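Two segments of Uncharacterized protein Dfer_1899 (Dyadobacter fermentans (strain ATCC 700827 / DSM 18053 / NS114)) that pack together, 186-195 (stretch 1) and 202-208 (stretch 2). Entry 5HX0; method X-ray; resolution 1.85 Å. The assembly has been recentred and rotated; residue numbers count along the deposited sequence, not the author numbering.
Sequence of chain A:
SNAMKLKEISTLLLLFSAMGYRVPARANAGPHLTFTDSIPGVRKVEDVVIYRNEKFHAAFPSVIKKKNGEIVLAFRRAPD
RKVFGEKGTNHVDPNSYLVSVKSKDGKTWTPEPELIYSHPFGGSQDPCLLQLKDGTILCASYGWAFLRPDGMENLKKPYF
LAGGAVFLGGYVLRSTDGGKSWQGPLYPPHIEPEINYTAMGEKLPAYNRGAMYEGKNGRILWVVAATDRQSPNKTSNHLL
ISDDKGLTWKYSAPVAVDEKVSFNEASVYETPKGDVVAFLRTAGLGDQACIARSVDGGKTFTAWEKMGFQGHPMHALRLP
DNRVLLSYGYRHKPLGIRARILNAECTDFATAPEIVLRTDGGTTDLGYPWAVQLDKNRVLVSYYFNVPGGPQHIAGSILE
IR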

# COMPACT_ATOMS: atom_id res chain seq x y z
N LEU A 186 4.42 -9.77 11.98
CA LEU A 186 4.32 -10.87 12.93
C LEU A 186 2.87 -10.99 13.33
O LEU A 186 2.23 -9.98 13.63
CB LEU A 186 5.18 -10.58 14.16
CG LEU A 186 6.65 -10.35 13.87
CD1 LEU A 186 7.42 -10.04 15.15
CD2 LEU A 186 7.21 -11.59 13.18
N TYR A 187 2.35 -12.22 13.35
CA TYR A 187 0.95 -12.40 13.70
C TYR A 187 0.80 -12.77 15.17
O TYR A 187 1.44 -13.74 15.62
CB TYR A 187 0.32 -13.46 12.81
CG TYR A 187 0.27 -12.98 11.38
CD1 TYR A 187 -0.75 -12.14 10.95
CD2 TYR A 187 1.28 -13.30 10.49
CE1 TYR A 187 -0.78 -11.67 9.67
CE2 TYR A 187 1.25 -12.84 9.19
CZ TYR A 187 0.21 -12.02 8.79
OH TYR A 187 0.16 -11.54 7.50
N PRO A 188 0.03 -12.02 15.95
CA PRO A 188 -0.22 -12.42 17.33
C PRO A 188 -0.88 -13.79 17.38
O PRO A 188 -1.48 -14.23 16.38
CB PRO A 188 -1.17 -11.33 17.85
CG PRO A 188 -0.84 -10.12 17.03
CD PRO A 188 -0.53 -10.68 15.65
N PRO A 189 -0.79 -14.49 18.50
CA PRO A 189 -1.49 -15.77 18.60
C PRO A 189 -2.99 -15.56 18.52
O PRO A 189 -3.52 -14.50 18.88
CB PRO A 189 -1.07 -16.30 19.97
CG PRO A 189 -0.75 -15.06 20.77
CD PRO A 189 -0.13 -14.12 19.77
N HIS A 190 -3.68 -16.57 18.03
CA HIS A 190 -5.11 -16.68 18.31
C HIS A 190 -5.28 -17.10 19.76
O HIS A 190 -4.60 -18.01 20.23
CB HIS A 190 -5.76 -17.69 17.38
CG HIS A 190 -7.13 -18.10 17.81
ND1 HIS A 190 -7.37 -19.23 18.55
CD2 HIS A 190 -8.33 -17.48 17.66
CE1 HIS A 190 -8.66 -19.32 18.82
NE2 HIS A 190 -9.27 -18.27 18.29
N ILE A 191 -6.17 -16.44 20.49
CA ILE A 191 -6.38 -16.79 21.89
C ILE A 191 -7.71 -17.52 22.02
O ILE A 191 -8.67 -17.27 21.28
CB ILE A 191 -6.31 -15.57 22.84
CG1 ILE A 191 -7.28 -14.47 22.41
CG2 ILE A 191 -4.86 -15.03 22.87
CD1 ILE A 191 -7.56 -13.44 23.51
N GLU A 192 -7.76 -18.46 22.98
CA GLU A 192 -8.89 -19.37 23.11
C GLU A 192 -10.26 -18.68 23.16
O GLU A 192 -11.20 -19.21 22.55
CB GLU A 192 -8.68 -20.25 24.36
CG GLU A 192 -9.71 -21.37 24.53
CD GLU A 192 -9.50 -22.16 25.82
OE1 GLU A 192 -8.64 -21.76 26.64
OE2 GLU A 192 -10.20 -23.18 26.01
N PRO A 193 -10.45 -17.56 23.85
CA PRO A 193 -11.79 -16.95 23.87
C PRO A 193 -12.30 -16.48 22.52
O PRO A 193 -13.52 -16.36 22.35
CB PRO A 193 -11.62 -15.76 24.84
CG PRO A 193 -10.50 -16.19 25.73
CD PRO A 193 -9.55 -16.91 24.82
N GLU A 194 -11.42 -16.20 21.56
CA GLU A 194 -11.82 -15.64 20.27
C GLU A 194 -12.46 -16.71 19.38
O GLU A 194 -11.84 -17.74 19.11
CB GLU A 194 -10.59 -15.06 19.56
CG GLU A 194 -10.80 -14.67 18.11
CD GLU A 194 -11.78 -13.51 17.97
OE1 GLU A 194 -11.51 -12.44 18.57
OE2 GLU A 194 -12.82 -13.66 17.29
N ILE A 195 -13.66 -16.43 18.88
CA ILE A 195 -14.37 -17.43 18.08
C ILE A 195 -14.15 -17.33 16.58
O ILE A 195 -14.45 -18.29 15.87
CB ILE A 195 -15.89 -17.38 18.32
CG1 ILE A 195 -16.46 -16.09 17.72
CG2 ILE A 195 -16.22 -17.58 19.82
CD1 ILE A 195 -17.95 -15.93 17.87
N GLU A 202 -7.82 -18.68 8.68
CA GLU A 202 -6.98 -18.94 9.84
C GLU A 202 -7.74 -18.60 11.11
O GLU A 202 -8.67 -17.78 11.09
CB GLU A 202 -5.70 -18.11 9.77
CG GLU A 202 -4.97 -18.18 8.43
CD GLU A 202 -3.97 -19.32 8.36
OE1 GLU A 202 -3.28 -19.56 9.37
OE2 GLU A 202 -3.89 -19.99 7.30
N LYS A 203 -7.35 -19.22 12.22
CA LYS A 203 -7.88 -18.76 13.50
C LYS A 203 -7.42 -17.33 13.74
O LYS A 203 -6.26 -16.99 13.50
CB LYS A 203 -7.43 -19.67 14.64
CG LYS A 203 -8.08 -21.08 14.57
CD LYS A 203 -8.02 -21.80 15.92
CE LYS A 203 -6.58 -22.09 16.33
NZ LYS A 203 -5.97 -23.17 15.51
N LEU A 204 -8.34 -16.48 14.19
CA LEU A 204 -8.10 -15.03 14.15
C LEU A 204 -6.99 -14.60 15.11
O LEU A 204 -7.13 -14.78 16.33
CB LEU A 204 -9.38 -14.27 14.46
CG LEU A 204 -9.33 -12.77 14.15
CD1 LEU A 204 -10.11 -12.46 12.90
CD2 LEU A 204 -9.83 -11.93 15.34
N PRO A 205 -5.90 -14.00 14.62
CA PRO A 205 -4.89 -13.44 15.53
C PRO A 205 -5.47 -12.32 16.40
O PRO A 205 -6.25 -11.49 15.93
CB PRO A 205 -3.82 -12.89 14.58
CG PRO A 205 -4.07 -13.59 13.25
CD PRO A 205 -5.56 -13.77 13.21
N ALA A 206 -5.04 -12.28 17.66
CA ALA A 206 -5.50 -11.22 18.56
C ALA A 206 -5.04 -9.83 18.08
O ALA A 206 -4.13 -9.70 17.26
CB ALA A 206 -5.00 -11.48 19.98
N TYR A 207 -5.65 -8.79 18.65
CA TYR A 207 -5.52 -7.43 18.12
C TYR A 207 -6.11 -6.48 19.17
O TYR A 207 -6.87 -6.90 20.04
CB TYR A 207 -6.30 -7.25 16.80
CG TYR A 207 -7.78 -7.38 17.06
CD1 TYR A 207 -8.37 -8.63 17.17
CD2 TYR A 207 -8.58 -6.24 17.33
CE1 TYR A 207 -9.71 -8.77 17.49
CE2 TYR A 207 -9.92 -6.37 17.65
CZ TYR A 207 -10.48 -7.65 17.74
OH TYR A 207 -11.80 -7.81 18.08
N ASN A 208 -5.77 -5.20 19.06
CA ASN A 208 -6.58 -4.18 19.73
C ASN A 208 -6.17 -2.81 19.22
O ASN A 208 -5.17 -2.65 18.51
CB ASN A 208 -6.45 -4.22 21.26
CG ASN A 208 -7.76 -3.86 21.94
OD1 ASN A 208 -8.69 -3.38 21.28
ND2 ASN A 208 -7.84 -4.08 23.25
O HOH W 1 -7.33 -14.17 18.94
O HOH W 2 -12.83 -10.35 17.43

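At the centre of this contact, prolines and an alanine pack where two irregular backbones run close, H190 CA and P205 CA being 4.3 Å apart. P205 and A206 fill the middle of stretch 2, and P188 meets both: its CD lies 4.1 Å from P205 CB, and its CB lies 4.4 Å from A206 CB. The backbone takes part as well, since P188 O is 3.2 Å from P205 CB and P188 CG is 3.3 Å from A206 O. I191 adds a looser apolar touch, its CG1 4.5 Å from A206 CB, while the Y187 ring meets P205 obliquely, CD1 to CG at 4.3 Å.

Without a strand pairing to set the register, one direct hydrogen bond ties the two backbones: A206 N donates to P189 O at 3.0 Å, with a nearly straight angle of 166°. The prolines on both segments have no amide hydrogen to offer, which limits how many such bonds the main chains could make. Water 1 supplies a second link, accepting from I191 N at 3.0 Å and donating to L204 O at 2.7 Å. L204 O also receives a CA-H...O contact from H190 CA at 3.4 Å.

H190 works in two directions. K203 CB sits over one face of its imidazole, 3.9 Å from the ring centroid in a CH-pi contact, while the lysine's end leads away. At the ring edge, NE2 of H190 donates to E194 O at 2.7 Å, bracing the type I turn from I191 to E194, which E194 N closes on I191 O at 3.0 Å.

At the end of the turn, E194 lays its carboxylate carbon CD 3.6 Å from L204 CD2. Its OE1 lies near the edge of the Y207 ring, and water 2 bridges the pair, 2.7 Å from E194 OE1 and 2.8 Å from Y207 OH.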